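Local coordinates for protein dTDP-4-amino-4,6-dideoxyglucose formyltransferase (Shewanella sp. FDAARGOS_354, PDB 6V2T) that probably transfers a formyl group from a folate cofactor to the sugar amine of dTDP-4-amino-4,6-dideoxyglucose, a step linked to lipopolysaccharide O-antigen synthesis, at residues 34-39 with 70-75; 25-30 with 86-91; 234-239 with 257-262. All coordinates share one frame; numbering follows the deposited sequence.

Contact 1. Residues 34-39 with 70-75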
ATOM      1  N   PRO B  34      15.528   8.454  15.803  1.00 54.02           N
ATOM      2  CA  PRO B  34      14.826   7.693  16.840  1.00 52.56           C
ATOM      3  C   PRO B  34      15.759   7.109  17.920  1.00 50.96           C
ATOM      4  O   PRO B  34      15.496   7.342  19.076  1.00 46.08           O
ATOM      5  CB  PRO B  34      14.083   6.611  16.040  1.00 55.58           C
ATOM      6  CG  PRO B  34      13.835   7.268  14.693  1.00 51.57           C
ATOM      7  CD  PRO B  34      15.089   8.077  14.447  1.00 51.51           C
ATOM      8  N   LEU B  35      16.838   6.414  17.534  1.00 45.22           N
ATOM      9  CA  LEU B  35      17.870   5.870  18.467  1.00 45.52           C
ATOM     10  C   LEU B  35      18.551   6.980  19.291  1.00 41.39           C
ATOM     11  O   LEU B  35      18.606   6.834  20.501  1.00 38.68           O
ATOM     12  CB  LEU B  35      18.942   5.089  17.689  1.00 46.49           C
ATOM     13  CG  LEU B  35      18.705   3.587  17.556  1.00 52.90           C
ATOM     14  CD1 LEU B  35      19.989   2.885  17.116  1.00 51.04           C
ATOM     15  CD2 LEU B  35      18.177   2.977  18.852  1.00 49.62           C
ATOM     16  N   VAL B  36      19.149   7.981  18.648  1.00 37.80           N
ATOM     17  CA  VAL B  36      19.876   9.083  19.333  1.00 44.89           C
ATOM     18  C   VAL B  36      18.956   9.677  20.400  1.00 46.75           C
ATOM     19  O   VAL B  36      19.332   9.700  21.595  1.00 42.04           O
ATOM     20  CB  VAL B  36      20.323  10.172  18.341  1.00 44.27           C
ATOM     21  CG1 VAL B  36      20.843  11.407  19.075  1.00 49.66           C
ATOM     22  CG2 VAL B  36      21.384   9.664  17.385  1.00 48.25           C
ATOM     23  N   SER B  37      17.802  10.174  19.965  1.00 47.75           N
ATOM     24  CA  SER B  37      16.804  10.811  20.853  1.00 50.05           C
ATOM     25  C   SER B  37      16.492   9.849  22.012  1.00 48.40           C
ATOM     26  O   SER B  37      16.537  10.282  23.169  1.00 46.60           O
ATOM     27  CB  SER B  37      15.583  11.214  20.075  1.00 51.76           C
ATOM     28  OG  SER B  37      14.565  11.642  20.956  1.00 57.51           O
ATOM     29  N   PHE B  38      16.245   8.570  21.728  1.00 42.51           N
ATOM     30  CA  PHE B  38      15.960   7.541  22.764  1.00 41.15           C
ATOM     31  C   PHE B  38      17.166   7.365  23.701  1.00 41.53           C
ATOM     32  O   PHE B  38      16.958   7.270  24.915  1.00 36.83           O
ATOM     33  CB  PHE B  38      15.598   6.209  22.120  1.00 41.90           C
ATOM     34  CG  PHE B  38      15.368   5.127  23.125  1.00 40.73           C
ATOM     35  CD1 PHE B  38      16.366   4.208  23.406  1.00 43.40           C
ATOM     36  CD2 PHE B  38      14.174   5.063  23.824  1.00 42.09           C
ATOM     37  CE1 PHE B  38      16.148   3.213  24.340  1.00 37.42           C
ATOM     38  CE2 PHE B  38      13.968   4.073  24.768  1.00 42.23           C
ATOM     39  CZ  PHE B  38      14.957   3.146  25.014  1.00 41.80           C
ATOM     40  N   ILE B  39      18.394   7.357  23.176  1.00 36.19           N
ATOM     41  CA  ILE B  39      19.614   7.118  24.001  1.00 38.53           C
ATOM     42  C   ILE B  39      19.834   8.339  24.905  1.00 37.96           C
ATOM     43  O   ILE B  39      20.055   8.163  26.125  1.00 38.82           O
ATOM     44  CB  ILE B  39      20.845   6.819  23.121  1.00 36.31           C
ATOM     45  CG1 ILE B  39      20.769   5.423  22.494  1.00 35.67           C
ATOM     46  CG2 ILE B  39      22.127   7.004  23.912  1.00 41.52           C
ATOM     47  CD1 ILE B  39      21.792   5.192  21.404  1.00 38.23           C
ATOM     48  N   ILE B  70      20.977  17.464  13.273  1.00 58.67           N
ATOM     49  CA  ILE B  70      21.543  18.816  13.570  1.00 65.21           C
ATOM     50  C   ILE B  70      20.592  19.585  14.492  1.00 70.89           C
ATOM     51  O   ILE B  70      21.072  20.477  15.229  1.00 71.78           O
ATOM     52  CB  ILE B  70      21.794  19.618  12.284  1.00 62.32           C
ATOM     53  CG1 ILE B  70      22.772  18.905  11.352  1.00 63.45           C
ATOM     54  CG2 ILE B  70      22.260  21.023  12.635  1.00 70.42           C
ATOM     55  CD1 ILE B  70      22.892  19.544   9.987  1.00 63.02           C
ATOM     56  N   SER B  71      19.299  19.266  14.427  1.00 77.76           N
ATOM     57  CA  SER B  71      18.230  19.847  15.281  1.00 80.52           C
ATOM     58  C   SER B  71      18.341  19.317  16.716  1.00 79.69           C
ATOM     59  O   SER B  71      17.798  19.973  17.616  1.00 85.82           O
ATOM     60  CB  SER B  71      16.866  19.566  14.706  1.00 83.92           C
ATOM     61  OG  SER B  71      16.370  18.321  15.178  1.00 87.01           O
ATOM     62  N   LEU B  72      18.990  18.166  16.928  1.00 72.85           N
ATOM     63  CA  LEU B  72      19.274  17.628  18.286  1.00 71.09           C
ATOM     64  C   LEU B  72      20.634  18.154  18.764  1.00 67.30           C
ATOM     65  O   LEU B  72      21.040  17.805  19.880  1.00 69.91           O
ATOM     66  CB  LEU B  72      19.227  16.097  18.259  1.00 74.63           C
ATOM     67  CG  LEU B  72      17.833  15.486  18.118  1.00 77.00           C
ATOM     68  CD1 LEU B  72      17.905  13.965  18.080  1.00 81.20           C
ATOM     69  CD2 LEU B  72      16.917  15.941  19.245  1.00 76.81           C
ATOM     70  N   GLY B  73      21.293  18.985  17.952  1.00 62.49           N
ATOM     71  CA  GLY B  73      22.569  19.641  18.289  1.00 64.75           C
ATOM     72  C   GLY B  73      23.761  18.749  17.978  1.00 65.44           C
ATOM     73  O   GLY B  73      24.869  19.036  18.485  1.00 48.84           O
ATOM     74  N   LEU B  74      23.557  17.687  17.192  1.00 64.00           N
ATOM     75  CA  LEU B  74      24.669  16.801  16.766  1.00 58.82           C
ATOM     76  C   LEU B  74      25.463  17.543  15.701  1.00 56.43           C
ATOM     77  O   LEU B  74      24.894  18.404  15.001  1.00 66.89           O
ATOM     78  CB  LEU B  74      24.152  15.451  16.258  1.00 58.66           C
ATOM     79  CG  LEU B  74      23.988  14.376  17.331  1.00 57.73           C
ATOM     80  CD1 LEU B  74      22.947  14.776  18.362  1.00 56.71           C
ATOM     81  CD2 LEU B  74      23.637  13.030  16.722  1.00 55.59           C
ATOM     82  N   THR B  75      26.752  17.258  15.645  1.00 52.53           N
ATOM     83  CA  THR B  75      27.670  17.726  14.589  1.00 50.18           C
ATOM     84  C   THR B  75      28.218  16.496  13.875  1.00 44.04           C
ATOM     85  O   THR B  75      28.021  15.372  14.364  1.00 46.84           O
ATOM     86  CB  THR B  75      28.760  18.624  15.177  1.00 54.84           C
ATOM     87  OG1 THR B  75      29.340  17.889  16.256  1.00 58.11           O
ATOM     88  CG2 THR B  75      28.217  19.950  15.664  1.00 56.38           C
TER
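In the Rossmann-like formyltransferase domain, Val36, near the start of helix 33-45, packs against Leu72 and Leu74 in the loop that leads from helix 67-70 into strand 75-77. The whole contact is made of carbon. Val36 holds CG1 anti to its own N (chi1 170°), and this methyl serves both leucines at once: it lies 4.0 Å from Leu72 CD1 and 4.0 Å from Leu74 CD2. The two meetings differ in kind. Leu74 comes at Val36 tip to tip, with its other branch also close (Leu74 CD1 to Val36 CG1, 4.0 Å) and CD2 reaching over to the second valine methyl (Leu74 CD2 to Val36 CG2, 4.1 Å), whereas Leu72 slides past Val36 in the opposite direction. By doing so Leu72 carries CD1 on to the next residue of the helix, where it rests on the methylene of Ser37 (Leu72 CD1 to Ser37 CB, 4.1 Å). Gly73 separates the two leucines. It takes a positive phi of 85° where the helical run that begins in 67-70 ends and forms a Schellman motif, which turns the chain so that Leu72 and Leu74 both point at helix 33-45. Leu74 then rests on Tyr57 and Gln40, and Thr75 joins the sheet by backbone bonds to Tyr59. At the helix start, Leu35 N is bonded to the side chain of Asn32, a residue of the nucleotide-sugar pocket, and the side chain of Val36 is about 9 Å from the bound dTDP-sugar. With no hydrogen bond across the segments and only 151 Å² buried, the contact rests on dispersion and on the exclusion of water from Val36 and Leu74, while Leu72 and Ser37 remain partly exposed at its margin.

Contact 2. Residues 25-30 with 86-91; sequences HVLIVS and AHIVEH
Leu27 of strand 24-30 and Ile88 of helix 82-91 form the buried half of this contact, and His25 and His91 the half nearer solvent. In the packed half one methyl does the work. Leu27 swings CG anti to its backbone N (chi1 173°) and sends CD2 across the isoleucine at about a right angle. That methyl lies 3.8 Å from Ile88 CG1 and 4.1 Å from Ile88 CD1, with Ile88 CG2 only slightly farther off, so it is set among three carbons of one side chain. Val95 of the neighbouring strand backs Ile88, and Tyr92 adds to the packing on Leu27.

The histidine end is looser and polar. The side chains of His25 and His91 cross at about a right angle, and their rings lie obliquely, centroids 4.8 Å apart and planes at 40°. His91 brings NE2 over one face of the His25 ring, 4.1 Å above its plane and displaced toward the rim. The NE2 atoms of His25 and His91 are 4.5 Å apart, and two protonated rings would probably be unfavourable here. At the edge of the His25 ring a water lies beside ND1, in the ring plane, and donates to His91 O over 2.7 Å, at the end of the helix. Both histidines are partly exposed, whereas Leu27 and Ile88 are buried.

Strand 24-30 runs parallel to strand 94-98, which it meets through backbone bonds of Leu27 with Leu94 and Val96. Helix 82-91 is the connection of a beta-alpha-beta crossover from strand 75-77 to strand 94-98, passing over strands 53-60 and 24-30, as is characteristic of the parallel, Rossmann-like part of this mixed sheet.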
ATOM      1  N   HIS B  25      34.630   9.392  29.018  1.00 39.58           N
ATOM      2  CA  HIS B  25      34.024   9.973  27.794  1.00 39.62           C
ATOM      3  C   HIS B  25      33.567   8.844  26.866  1.00 37.28           C
ATOM      4  O   HIS B  25      34.416   8.013  26.480  1.00 35.60           O
ATOM      5  CB  HIS B  25      35.046  10.887  27.118  1.00 44.29           C
ATOM      6  CG  HIS B  25      35.676  11.820  28.099  1.00 56.29           C
ATOM      7  ND1 HIS B  25      36.952  11.629  28.591  1.00 61.10           N
ATOM      8  CD2 HIS B  25      35.179  12.902  28.737  1.00 59.10           C
ATOM      9  CE1 HIS B  25      37.230  12.581  29.461  1.00 66.39           C
ATOM     10  NE2 HIS B  25      36.156  13.370  29.572  1.00 62.15           N
ATOM     11  N   VAL B  26      32.275   8.808  26.550  1.00 35.96           N
ATOM     12  CA  VAL B  26      31.660   7.843  25.592  1.00 37.02           C
ATOM     13  C   VAL B  26      31.207   8.624  24.365  1.00 38.79           C
ATOM     14  O   VAL B  26      30.457   9.633  24.550  1.00 37.53           O
ATOM     15  CB  VAL B  26      30.494   7.075  26.231  1.00 34.91           C
ATOM     16  CG1 VAL B  26      29.739   6.244  25.203  1.00 36.06           C
ATOM     17  CG2 VAL B  26      30.947   6.238  27.415  1.00 36.90           C
ATOM     18  N   LEU B  27      31.666   8.219  23.172  1.00 36.63           N
ATOM     19  CA  LEU B  27      31.244   8.824  21.890  1.00 33.54           C
ATOM     20  C   LEU B  27      30.136   7.970  21.254  1.00 37.97           C
ATOM     21  O   LEU B  27      30.347   6.763  20.954  1.00 34.21           O
ATOM     22  CB  LEU B  27      32.431   9.011  20.945  1.00 33.33           C
ATOM     23  CG  LEU B  27      32.046   9.464  19.534  1.00 37.20           C
ATOM     24  CD1 LEU B  27      31.515  10.896  19.567  1.00 40.80           C
ATOM     25  CD2 LEU B  27      33.226   9.352  18.583  1.00 31.61           C
ATOM     26  N   ILE B  28      28.983   8.587  21.001  1.00 34.40           N
ATOM     27  CA  ILE B  28      27.865   7.918  20.296  1.00 34.84           C
ATOM     28  C   ILE B  28      27.827   8.479  18.877  1.00 38.23           C
ATOM     29  O   ILE B  28      27.679   9.711  18.707  1.00 37.36           O
ATOM     30  CB  ILE B  28      26.581   8.030  21.131  1.00 35.36           C
ATOM     31  CG1 ILE B  28      26.785   7.306  22.468  1.00 38.12           C
ATOM     32  CG2 ILE B  28      25.382   7.479  20.378  1.00 32.68           C
ATOM     33  CD1 ILE B  28      25.769   7.660  23.494  1.00 47.40           C
ATOM     34  N   VAL B  29      28.111   7.608  17.899  1.00 36.68           N
ATOM     35  CA  VAL B  29      28.045   7.944  16.454  1.00 33.84           C
ATOM     36  C   VAL B  29      26.792   7.290  15.895  1.00 36.18           C
ATOM     37  O   VAL B  29      26.640   6.056  15.998  1.00 29.74           O
ATOM     38  CB  VAL B  29      29.274   7.496  15.656  1.00 39.76           C
ATOM     39  CG1 VAL B  29      29.232   8.047  14.237  1.00 39.59           C
ATOM     40  CG2 VAL B  29      30.567   7.894  16.333  1.00 39.40           C
ATOM     41  N   SER B  30      25.929   8.090  15.302  1.00 37.88           N
ATOM     42  CA  SER B  30      24.573   7.644  14.933  1.00 40.14           C
ATOM     43  C   SER B  30      24.004   8.478  13.785  1.00 40.02           C
ATOM     44  O   SER B  30      24.156   9.722  13.799  1.00 35.40           O
ATOM     45  CB  SER B  30      23.681   7.728  16.113  1.00 39.72           C
ATOM     46  OG  SER B  30      22.399   7.250  15.756  1.00 42.56           O
ATOM     47  N   ALA B  86      42.293  10.094  15.185  1.00 46.08           N
ATOM     48  CA  ALA B  86      43.269  10.482  16.230  1.00 44.78           C
ATOM     49  C   ALA B  86      42.515  11.125  17.394  1.00 43.33           C
ATOM     50  O   ALA B  86      42.758  10.723  18.549  1.00 42.36           O
ATOM     51  CB  ALA B  86      44.327  11.402  15.665  1.00 48.57           C
ATOM     52  N   HIS B  87      41.598  12.056  17.113  1.00 41.75           N
ATOM     53  CA  HIS B  87      40.809  12.737  18.172  1.00 43.77           C
ATOM     54  C   HIS B  87      40.040  11.683  18.968  1.00 42.81           C
ATOM     55  O   HIS B  87      40.011  11.794  20.211  1.00 42.10           O
ATOM     56  CB  HIS B  87      39.846  13.808  17.632  1.00 46.00           C
ATOM     57  CG  HIS B  87      39.122  14.516  18.731  1.00 47.18           C
ATOM     58  ND1 HIS B  87      37.750  14.631  18.768  1.00 56.04           N
ATOM     59  CD2 HIS B  87      39.570  15.064  19.881  1.00 49.97           C
ATOM     60  CE1 HIS B  87      37.385  15.260  19.870  1.00 51.78           C
ATOM     61  NE2 HIS B  87      38.479  15.528  20.567  1.00 52.80           N
ATOM     62  N   ILE B  88      39.418  10.704  18.298  1.00 38.32           N
ATOM     63  CA  ILE B  88      38.564   9.727  19.029  1.00 40.05           C
ATOM     64  C   ILE B  88      39.481   8.917  19.951  1.00 38.73           C
ATOM     65  O   ILE B  88      39.173   8.819  21.183  1.00 40.57           O
ATOM     66  CB  ILE B  88      37.746   8.826  18.077  1.00 41.16           C
ATOM     67  CG1 ILE B  88      36.733   9.620  17.248  1.00 42.81           C
ATOM     68  CG2 ILE B  88      37.058   7.720  18.850  1.00 38.71           C
ATOM     69  CD1 ILE B  88      36.374   8.947  15.949  1.00 45.51           C
ATOM     70  N   VAL B  89      40.560   8.377  19.384  1.00 36.71           N
ATOM     71  CA  VAL B  89      41.548   7.529  20.104  1.00 42.23           C
ATOM     72  C   VAL B  89      42.138   8.328  21.268  1.00 45.43           C
ATOM     73  O   VAL B  89      42.325   7.749  22.348  1.00 43.28           O
ATOM     74  CB  VAL B  89      42.660   7.020  19.174  1.00 44.92           C
ATOM     75  CG1 VAL B  89      43.738   6.337  19.987  1.00 45.53           C
ATOM     76  CG2 VAL B  89      42.126   6.088  18.090  1.00 46.40           C
ATOM     77  N   GLU B  90      42.417   9.612  21.034  1.00 54.15           N
ATOM     78  CA  GLU B  90      42.912  10.583  22.043  1.00 50.48           C
ATOM     79  C   GLU B  90      41.904  10.734  23.197  1.00 48.48           C
ATOM     80  O   GLU B  90      42.328  10.643  24.349  1.00 52.35           O
ATOM     81  CB  GLU B  90      43.205  11.911  21.333  1.00 62.16           C
ATOM     82  CG  GLU B  90      43.535  13.070  22.261  1.00 65.23           C
ATOM     83  CD  GLU B  90      44.706  12.817  23.190  1.00 67.21           C
ATOM     84  OE1 GLU B  90      45.523  11.915  22.892  1.00 71.56           O
ATOM     85  OE2 GLU B  90      44.799  13.521  24.216  1.00 78.50           O
ATOM     86  N   HIS B  91      40.617  10.943  22.919  1.00 45.40           N
ATOM     87  CA  HIS B  91      39.655  11.559  23.865  1.00 46.75           C
ATOM     88  C   HIS B  91      38.672  10.551  24.476  1.00 47.14           C
ATOM     89  O   HIS B  91      38.156  10.826  25.572  1.00 49.02           O
ATOM     90  CB  HIS B  91      38.896  12.685  23.143  1.00 57.20           C
ATOM     91  CG  HIS B  91      38.236  13.652  24.070  1.00 69.51           C
ATOM     92  ND1 HIS B  91      38.895  14.766  24.568  1.00 73.88           N
ATOM     93  CD2 HIS B  91      36.989  13.669  24.605  1.00 72.26           C
ATOM     94  CE1 HIS B  91      38.073  15.430  25.364  1.00 78.95           C
ATOM     95  NE2 HIS B  91      36.898  14.773  25.404  1.00 73.21           N
TER
HETATM   96  O   HOH W   1      39.141  10.480  28.096  1.00 41.13           O

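Contact 3. Residues 234-239 with 257-262; sequences DLLRAL and VYIRLS. With PO4 (phosphate ion), chain F; EDO (1,2-ethanediol), chain I.
Arg237 of helix 229-238 and Leu261 of strand 256-266 touch where the short axes of 234-238 and 257-262 cross, 7.1 Å apart at 97°. Arg237 CB lies against the methyl Leu261 CD2 (3.9 Å), and that is where the arginine leaves the strand: with CG placed between the backbone N and the carbonyl carbon (chi1 81°), its extended chain leads back toward the preceding helical turn. NE donates to Asp234 OD1 (2.9 Å), and NH2 grips the same oxygen, a side-on salt bridge in the guanidinium plane. The carboxylate is met from above its own plane, both nitrogens on one face. With its other N-H, at the NH1/NH2 end and still in the guanidinium plane, NH2 of Arg237 donates nearly straight to O1 of an ethanediol (2.8 Å, 165°), while NH1 turns to the carbonyl of Asp169. Asp234 OD2 has its own salt bridge, to Lys138.

The apolar side is carried by Leu236, whose CB meets Leu261 CB at 4.0 Å and whose CD2 meets Ile259 CG2 at 3.8 Å. A water donates to both Leu239 O, just past the helix, and Ile259 O, bridging the two segments. Strand 256-266 also pairs antiparallel with its counterpart in the second subunit, and a phosphate, probably from the crystallisation liquor, lies by Ser262 at that interface.

Arg237 thus divides its work: its CB joins the apolar packing against the strand, while its buried charge is probably offset in part by Asp234, a carboxylate shared with Lys138, with carbonyl and diol oxygens taking further N-H groups.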
ATOM      1  N   ASP B 234       5.780 -12.555  -0.840  1.00 31.95           N
ATOM      2  CA  ASP B 234       6.889 -12.470   0.140  1.00 31.04           C
ATOM      3  C   ASP B 234       7.940 -11.478  -0.362  1.00 27.46           C
ATOM      4  O   ASP B 234       8.375 -10.616   0.432  1.00 27.36           O
ATOM      5  CB  ASP B 234       7.473 -13.859   0.422  1.00 32.01           C
ATOM      6  CG  ASP B 234       6.640 -14.667   1.389  1.00 32.47           C
ATOM      7  OD1 ASP B 234       5.615 -14.140   1.877  1.00 35.38           O
ATOM      8  OD2 ASP B 234       7.065 -15.796   1.721  1.00 34.01           O
ATOM      9  N   LEU B 235       8.301 -11.533  -1.630  1.00 28.81           N
ATOM     10  CA  LEU B 235       9.271 -10.581  -2.235  1.00 27.25           C
ATOM     11  C   LEU B 235       8.730  -9.147  -2.142  1.00 26.68           C
ATOM     12  O   LEU B 235       9.517  -8.228  -1.728  1.00 27.59           O
ATOM     13  CB  LEU B 235       9.490 -10.963  -3.699  1.00 27.91           C
ATOM     14  CG  LEU B 235      10.290  -9.980  -4.549  1.00 30.33           C
ATOM     15  CD1 LEU B 235      11.665  -9.789  -3.954  1.00 32.75           C
ATOM     16  CD2 LEU B 235      10.395 -10.476  -6.002  1.00 31.16           C
ATOM     17  N   LEU B 236       7.481  -8.927  -2.576  1.00 30.20           N
ATOM     18  CA  LEU B 236       6.908  -7.543  -2.632  1.00 29.82           C
ATOM     19  C   LEU B 236       6.691  -7.010  -1.200  1.00 28.44           C
ATOM     20  O   LEU B 236       6.982  -5.831  -0.969  1.00 26.07           O
ATOM     21  CB  LEU B 236       5.615  -7.545  -3.447  1.00 28.30           C
ATOM     22  CG  LEU B 236       5.770  -7.922  -4.916  1.00 29.50           C
ATOM     23  CD1 LEU B 236       4.410  -7.951  -5.598  1.00 32.01           C
ATOM     24  CD2 LEU B 236       6.729  -6.985  -5.643  1.00 28.83           C
ATOM     25  N   ARG B 237       6.248  -7.839  -0.251  1.00 25.39           N
ATOM     26  CA  ARG B 237       6.105  -7.369   1.161  1.00 26.49           C
ATOM     27  C   ARG B 237       7.476  -7.064   1.774  1.00 27.37           C
ATOM     28  O   ARG B 237       7.573  -6.019   2.496  1.00 26.89           O
ATOM     29  CB  ARG B 237       5.212  -8.296   1.996  1.00 30.00           C
ATOM     30  CG  ARG B 237       5.882  -9.544   2.547  1.00 29.74           C
ATOM     31  CD  ARG B 237       4.786 -10.427   3.137  1.00 32.40           C
ATOM     32  NE  ARG B 237       5.263 -11.764   3.432  1.00 31.34           N
ATOM     33  CZ  ARG B 237       5.825 -12.172   4.564  1.00 30.33           C
ATOM     34  NH1 ARG B 237       6.028 -11.356   5.592  1.00 28.46           N
ATOM     35  NH2 ARG B 237       6.196 -13.435   4.654  1.00 32.14           N
ATOM     36  N   ALA B 238       8.529  -7.830   1.425  1.00 28.37           N
ATOM     37  CA  ALA B 238       9.910  -7.613   1.903  1.00 27.17           C
ATOM     38  C   ALA B 238      10.402  -6.239   1.429  1.00 27.62           C
ATOM     39  O   ALA B 238      11.177  -5.619   2.140  1.00 26.29           O
ATOM     40  CB  ALA B 238      10.850  -8.682   1.386  1.00 25.02           C
ATOM     41  N   LEU B 239       9.982  -5.830   0.234  1.00 26.90           N
ATOM     42  CA  LEU B 239      10.470  -4.615  -0.476  1.00 24.46           C
ATOM     43  C   LEU B 239       9.518  -3.425  -0.228  1.00 27.14           C
ATOM     44  O   LEU B 239       9.765  -2.330  -0.762  1.00 27.48           O
ATOM     45  CB  LEU B 239      10.595  -4.963  -1.952  1.00 27.08           C
ATOM     46  CG  LEU B 239      11.744  -5.922  -2.274  1.00 28.27           C
ATOM     47  CD1 LEU B 239      11.831  -6.186  -3.772  1.00 32.18           C
ATOM     48  CD2 LEU B 239      13.088  -5.425  -1.752  1.00 28.35           C
ATOM     49  N   VAL B 257       7.995   1.399 -13.079  1.00 35.21           N
ATOM     50  CA  VAL B 257       6.762   1.269 -12.268  1.00 32.87           C
ATOM     51  C   VAL B 257       7.171   0.747 -10.896  1.00 30.56           C
ATOM     52  O   VAL B 257       7.606  -0.387 -10.836  1.00 31.40           O
ATOM     53  CB  VAL B 257       5.739   0.361 -12.948  1.00 34.38           C
ATOM     54  CG1 VAL B 257       4.516   0.222 -12.060  1.00 36.51           C
ATOM     55  CG2 VAL B 257       5.357   0.905 -14.323  1.00 38.82           C
ATOM     56  N   TYR B 258       6.991   1.541  -9.843  1.00 29.88           N
ATOM     57  CA  TYR B 258       7.269   1.101  -8.448  1.00 31.86           C
ATOM     58  C   TYR B 258       6.047   0.358  -7.903  1.00 30.68           C
ATOM     59  O   TYR B 258       4.879   0.843  -8.036  1.00 28.74           O
ATOM     60  CB  TYR B 258       7.721   2.263  -7.554  1.00 33.47           C
ATOM     61  CG  TYR B 258       9.098   2.767  -7.904  1.00 34.57           C
ATOM     62  CD1 TYR B 258      10.239   2.209  -7.340  1.00 34.14           C
ATOM     63  CD2 TYR B 258       9.268   3.755  -8.860  1.00 34.39           C
ATOM     64  CE1 TYR B 258      11.504   2.665  -7.677  1.00 36.65           C
ATOM     65  CE2 TYR B 258      10.524   4.216  -9.211  1.00 34.51           C
ATOM     66  CZ  TYR B 258      11.646   3.677  -8.610  1.00 36.11           C
ATOM     67  OH  TYR B 258      12.881   4.117  -8.962  1.00 37.28           O
ATOM     68  N   ILE B 259       6.326  -0.794  -7.287  1.00 29.40           N
ATOM     69  CA  ILE B 259       5.313  -1.709  -6.710  1.00 28.43           C
ATOM     70  C   ILE B 259       5.480  -1.729  -5.195  1.00 30.54           C
ATOM     71  O   ILE B 259       6.598  -1.973  -4.736  1.00 30.71           O
ATOM     72  CB  ILE B 259       5.469  -3.111  -7.323  1.00 30.42           C
ATOM     73  CG1 ILE B 259       5.323  -3.071  -8.843  1.00 29.95           C
ATOM     74  CG2 ILE B 259       4.486  -4.082  -6.694  1.00 31.54           C
ATOM     75  CD1 ILE B 259       3.910  -2.777  -9.317  1.00 30.62           C
ATOM     76  N   ARG B 260       4.378  -1.549  -4.464  1.00 26.53           N
ATOM     77  CA  ARG B 260       4.312  -1.653  -2.991  1.00 28.97           C
ATOM     78  C   ARG B 260       3.138  -2.581  -2.698  1.00 29.16           C
ATOM     79  O   ARG B 260       2.161  -2.584  -3.495  1.00 28.84           O
ATOM     80  CB  ARG B 260       4.142  -0.285  -2.328  1.00 29.52           C
ATOM     81  CG  ARG B 260       5.317   0.662  -2.528  1.00 30.28           C
ATOM     82  CD  ARG B 260       5.064   2.115  -2.101  1.00 34.40           C
ATOM     83  NE  ARG B 260       6.216   2.939  -2.489  1.00 39.29           N
ATOM     84  CZ  ARG B 260       6.345   3.622  -3.656  1.00 45.62           C
ATOM     85  NH1 ARG B 260       7.447   4.307  -3.895  1.00 37.51           N
ATOM     86  NH2 ARG B 260       5.390   3.643  -4.583  1.00 47.75           N
ATOM     87  N   LEU B 261       3.228  -3.312  -1.600  1.00 28.86           N
ATOM     88  CA  LEU B 261       2.168  -4.258  -1.158  1.00 31.62           C
ATOM     89  C   LEU B 261       1.940  -4.053   0.330  1.00 27.94           C
ATOM     90  O   LEU B 261       2.921  -3.820   1.066  1.00 29.78           O
ATOM     91  CB  LEU B 261       2.625  -5.690  -1.469  1.00 33.16           C
ATOM     92  CG  LEU B 261       1.616  -6.807  -1.184  1.00 33.98           C
ATOM     93  CD1 LEU B 261       1.618  -7.822  -2.307  1.00 34.15           C
ATOM     94  CD2 LEU B 261       1.927  -7.494   0.135  1.00 34.73           C
ATOM     95  N   SER B 262       0.694  -4.126   0.768  1.00 28.33           N
ATOM     96  CA  SER B 262       0.344  -4.160   2.207  1.00 27.08           C
ATOM     97  C   SER B 262      -0.308  -5.508   2.502  1.00 27.69           C
ATOM     98  O   SER B 262      -0.965  -6.049   1.599  1.00 28.05           O
ATOM     99  CB  SER B 262      -0.616  -3.057   2.558  1.00 30.09           C
ATOM    100  OG  SER B 262      -1.777  -3.197   1.760  1.00 30.14           O
TER
HETATM  101  P   PO4 F 304      -0.246  -0.241  -0.736  1.00 71.96           P
HETATM  102  O1  PO4 F 304       0.832   0.432  -1.610  1.00 63.28           O
HETATM  103  O2  PO4 F 304       0.100   0.014   0.739  1.00 69.53           O
HETATM  104  O3  PO4 F 304      -1.641   0.331  -1.056  1.00 64.91           O
HETATM  105  O4  PO4 F 304      -0.271  -1.734  -1.009  1.00 75.25           O
HETATM  106  C1  EDO I 303       7.028 -15.256   7.707  1.00 39.50           C
HETATM  107  O1  EDO I 303       7.760 -14.514   6.734  1.00 32.30           O
HETATM  108  C2  EDO I 303       7.436 -16.669   7.615  1.00 39.35           C
HETATM  109  O2  EDO I 303       7.391 -17.116   6.255  1.00 39.98           O
HETATM  110  O   HOH W   2       8.647  -1.232  -3.047  1.00 34.02           O

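Contacts 1 and 2 lie in the formyltransferase domain, contact 3 in the C-terminal dimerization domain. In sequence, contact 1 is nested within the loop closed by contact 2, and contact 3 follows both. Contacts 1 and 2 have centres 16 Å apart and touch, because strand 24-30 is followed, after a short loop, by helix 33-45: Ile39 packs on Ile28, and Val36 on Ser30. Contact 2 packs helix 82-91 on strand 24-30; contact 1 packs helix 33-45, on the other face of the sheet, against the loop before strand 75-77. Contact 3, centred 31 Å from contact 1 and 40 Å from contact 2, touches neither and packs the strand that pairs with the second subunit, apart from that sheet.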